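Local coordinates for protein beta-2-microglobulin (Ctenopharyngodon idella, PDB 5H5Z) that probably serves as the light chain of MHC class I molecules, pairing with the heavy chain and influencing which peptides are presented, at residues Q51-A56 with F63-S68. The protein carries 1 engineered substitution. Sequence-based numbering, arbitrary orientation.
Sequences QQTDLA and FHLTKS
L55 and L65 form the tight part of this contact: CD2 of L65 packs 3.8 Å from CA of L55, while CD1 of L55 lies 3.8 Å from CD1 of the F63 ring. Branched leucines suit this place: CD2 of L65 turns to L55 and T53 O, and its side chain also touches I36 and I38 of the opposite sheet. F63 and L55 also touch the MHC class I heavy chain. In this immunoglobulin C1-type sandwich the segments belong to an antiparallel hairpin, 51-57 being the edge strand of its sheet and 63-71 an inner one; 51-56 bulges away in its middle. On this looser, solvent side T53 N still bonds T66 O, but OG1 (chi1 58°) replaces T53 O, accepting the N-H of T66 at 2.9 Å. A threonine hydroxyl can also donate, here to a water that donates to D54 O and H64 O. Regular register runs on through Q52 and K67 to exposed Q51, whose N lies 2.8 Å from S68 O. On the partly exposed inward face, extended Q52 crosses K67, NE2 3.5 Å from NZ; both are donors and cannot bond, and the long lysine carries its ammonium past Q52 to I38 O.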
ATOM      1  N   GLN B  51     -12.214  10.035   0.470  1.00 30.87           N
ATOM      2  CA  GLN B  51     -11.432   9.586  -0.682  1.00 29.27           C
ATOM      3  C   GLN B  51     -10.855   8.199  -0.436  1.00 28.59           C
ATOM      4  O   GLN B  51     -10.290   7.940   0.627  1.00 29.36           O
ATOM      5  CB  GLN B  51     -10.290  10.567  -0.970  1.00 27.67           C
ATOM      6  CG  GLN B  51     -10.739  11.948  -1.436  1.00 28.39           C
ATOM      7  CD  GLN B  51     -11.038  12.916  -0.300  1.00 28.34           C
ATOM      8  OE1 GLN B  51     -10.865  12.602   0.879  1.00 35.78           O
ATOM      9  NE2 GLN B  51     -11.489  14.110  -0.658  1.00 36.80           N
ATOM     10  N   GLN B  52     -10.986   7.316  -1.425  1.00 26.83           N
ATOM     11  CA  GLN B  52     -10.466   5.956  -1.314  1.00 24.20           C
ATOM     12  C   GLN B  52      -9.448   5.657  -2.409  1.00 22.89           C
ATOM     13  O   GLN B  52      -9.670   5.980  -3.580  1.00 26.56           O
ATOM     14  CB  GLN B  52     -11.612   4.938  -1.353  1.00 25.74           C
ATOM     15  CG  GLN B  52     -11.199   3.502  -1.053  1.00 26.33           C
ATOM     16  CD  GLN B  52     -12.379   2.548  -1.000  1.00 29.85           C
ATOM     17  OE1 GLN B  52     -12.450   1.586  -1.768  1.00 32.07           O
ATOM     18  NE2 GLN B  52     -13.315   2.811  -0.095  1.00 29.23           N
ATOM     19  N   THR B  53      -8.336   5.042  -2.016  1.00 23.27           N
ATOM     20  CA  THR B  53      -7.285   4.641  -2.951  1.00 25.33           C
ATOM     21  C   THR B  53      -7.765   3.521  -3.868  1.00 24.92           C
ATOM     22  O   THR B  53      -8.707   2.797  -3.543  1.00 24.92           O
ATOM     23  CB  THR B  53      -5.997   4.193  -2.223  1.00 27.60           C
ATOM     24  OG1 THR B  53      -6.285   3.097  -1.342  1.00 25.76           O
ATOM     25  CG2 THR B  53      -5.397   5.352  -1.426  1.00 26.19           C
ATOM     26  N   ASP B  54      -7.113   3.393  -5.018  1.00 25.56           N
ATOM     27  CA  ASP B  54      -7.441   2.364  -5.997  1.00 23.91           C
ATOM     28  C   ASP B  54      -6.934   1.011  -5.536  1.00 24.51           C
ATOM     29  O   ASP B  54      -5.888   0.915  -4.888  1.00 24.26           O
ATOM     30  CB  ASP B  54      -6.826   2.707  -7.351  1.00 24.06           C
ATOM     31  CG  ASP B  54      -7.422   3.962  -7.963  1.00 26.15           C
ATOM     32  OD1 ASP B  54      -8.613   4.253  -7.716  1.00 27.50           O
ATOM     33  OD2 ASP B  54      -6.701   4.654  -8.704  1.00 27.30           O
ATOM     34  N   LEU B  55      -7.676  -0.031  -5.887  1.00 26.25           N
ATOM     35  CA  LEU B  55      -7.391  -1.381  -5.413  1.00 27.12           C
ATOM     36  C   LEU B  55      -5.996  -1.857  -5.814  1.00 23.65           C
ATOM     37  O   LEU B  55      -5.665  -1.934  -6.995  1.00 26.20           O
ATOM     38  CB  LEU B  55      -8.462  -2.359  -5.908  1.00 28.97           C
ATOM     39  CG  LEU B  55      -8.470  -3.775  -5.325  1.00 30.34           C
ATOM     40  CD1 LEU B  55      -8.932  -3.790  -3.871  1.00 32.09           C
ATOM     41  CD2 LEU B  55      -9.346  -4.664  -6.191  1.00 32.70           C
ATOM     42  N   ALA B  56      -5.185  -2.164  -4.808  1.00 25.76           N
ATOM     43  CA  ALA B  56      -3.860  -2.728  -5.027  1.00 25.75           C
ATOM     44  C   ALA B  56      -3.558  -3.786  -3.965  1.00 26.19           C
ATOM     45  O   ALA B  56      -4.330  -3.972  -3.016  1.00 27.70           O
ATOM     46  CB  ALA B  56      -2.800  -1.631  -5.038  1.00 23.77           C
ATOM     47  N   PHE B  63      -4.782  -7.654  -0.248  1.00 23.84           N
ATOM     48  CA  PHE B  63      -5.161  -6.319  -0.705  1.00 22.13           C
ATOM     49  C   PHE B  63      -5.058  -5.272   0.403  1.00 22.30           C
ATOM     50  O   PHE B  63      -5.140  -5.593   1.587  1.00 24.26           O
ATOM     51  CB  PHE B  63      -6.594  -6.349  -1.246  1.00 22.71           C
ATOM     52  CG  PHE B  63      -6.767  -7.213  -2.457  1.00 23.66           C
ATOM     53  CD1 PHE B  63      -6.459  -6.719  -3.716  1.00 23.18           C
ATOM     54  CD2 PHE B  63      -7.244  -8.522  -2.346  1.00 25.20           C
ATOM     55  CE1 PHE B  63      -6.619  -7.510  -4.848  1.00 23.94           C
ATOM     56  CE2 PHE B  63      -7.401  -9.320  -3.472  1.00 26.66           C
ATOM     57  CZ  PHE B  63      -7.089  -8.810  -4.726  1.00 26.42           C
ATOM     58  N   HIS B  64      -4.879  -4.016   0.008  1.00 24.14           N
ATOM     59  CA  HIS B  64      -4.908  -2.907   0.955  1.00 22.40           C
ATOM     60  C   HIS B  64      -5.599  -1.702   0.332  1.00 23.49           C
ATOM     61  O   HIS B  64      -5.508  -1.474  -0.882  1.00 23.27           O
ATOM     62  CB  HIS B  64      -3.504  -2.555   1.467  1.00 26.48           C
ATOM     63  CG  HIS B  64      -2.572  -2.055   0.403  1.00 29.51           C
ATOM     64  ND1 HIS B  64      -2.277  -0.719   0.239  1.00 35.69           N
ATOM     65  CD2 HIS B  64      -1.866  -2.715  -0.545  1.00 29.20           C
ATOM     66  CE1 HIS B  64      -1.431  -0.578  -0.766  1.00 36.03           C
ATOM     67  NE2 HIS B  64      -1.166  -1.775  -1.259  1.00 27.75           N
ATOM     68  N   LEU B  65      -6.325  -0.964   1.164  1.00 21.81           N
ATOM     69  CA  LEU B  65      -6.983   0.268   0.753  1.00 22.67           C
ATOM     70  C   LEU B  65      -6.847   1.313   1.840  1.00 23.24           C
ATOM     71  O   LEU B  65      -6.768   0.987   3.024  1.00 25.64           O
ATOM     72  CB  LEU B  65      -8.471   0.033   0.487  1.00 23.89           C
ATOM     73  CG  LEU B  65      -8.882  -0.826  -0.706  1.00 23.18           C
ATOM     74  CD1 LEU B  65     -10.335  -1.237  -0.563  1.00 25.68           C
ATOM     75  CD2 LEU B  65      -8.659  -0.097  -2.032  1.00 23.84           C
ATOM     76  N   THR B  66      -6.827   2.573   1.430  1.00 22.69           N
ATOM     77  CA  THR B  66      -6.830   3.681   2.372  1.00 22.93           C
ATOM     78  C   THR B  66      -8.039   4.571   2.102  1.00 23.17           C
ATOM     79  O   THR B  66      -8.252   5.017   0.976  1.00 26.37           O
ATOM     80  CB  THR B  66      -5.524   4.498   2.289  1.00 26.73           C
ATOM     81  OG1 THR B  66      -4.404   3.631   2.503  1.00 25.02           O
ATOM     82  CG2 THR B  66      -5.504   5.601   3.340  1.00 28.49           C
ATOM     83  N   LYS B  67      -8.846   4.795   3.135  1.00 23.27           N
ATOM     84  CA  LYS B  67      -9.903   5.793   3.067  1.00 23.03           C
ATOM     85  C   LYS B  67      -9.526   6.956   3.965  1.00 23.56           C
ATOM     86  O   LYS B  67      -9.035   6.750   5.072  1.00 25.19           O
ATOM     87  CB  LYS B  67     -11.248   5.215   3.484  1.00 26.25           C
ATOM     88  CG  LYS B  67     -12.416   6.093   3.077  1.00 26.52           C
ATOM     89  CD  LYS B  67     -13.540   5.233   2.544  1.00 30.86           C
ATOM     90  CE  LYS B  67     -14.487   6.015   1.662  1.00 31.90           C
ATOM     91  NZ  LYS B  67     -15.568   5.121   1.164  1.00 32.10           N
ATOM     92  N   SER B  68      -9.741   8.175   3.477  1.00 23.43           N
ATOM     93  CA  SER B  68      -9.377   9.374   4.226  1.00 23.71           C
ATOM     94  C   SER B  68     -10.339  10.516   3.928  1.00 24.64           C
ATOM     95  O   SER B  68     -11.005  10.520   2.892  1.00 27.14           O
ATOM     96  CB  SER B  68      -7.933   9.794   3.914  1.00 25.85           C
ATOM     97  OG  SER B  68      -7.761  10.107   2.537  1.00 28.04           O
TER
HETATM   98  O   HOH W   1      -7.187   7.985   0.805  1.00 29.14           O
HETATM   99  O   HOH W   2      -4.934   0.807  -2.308  1.00 24.81           O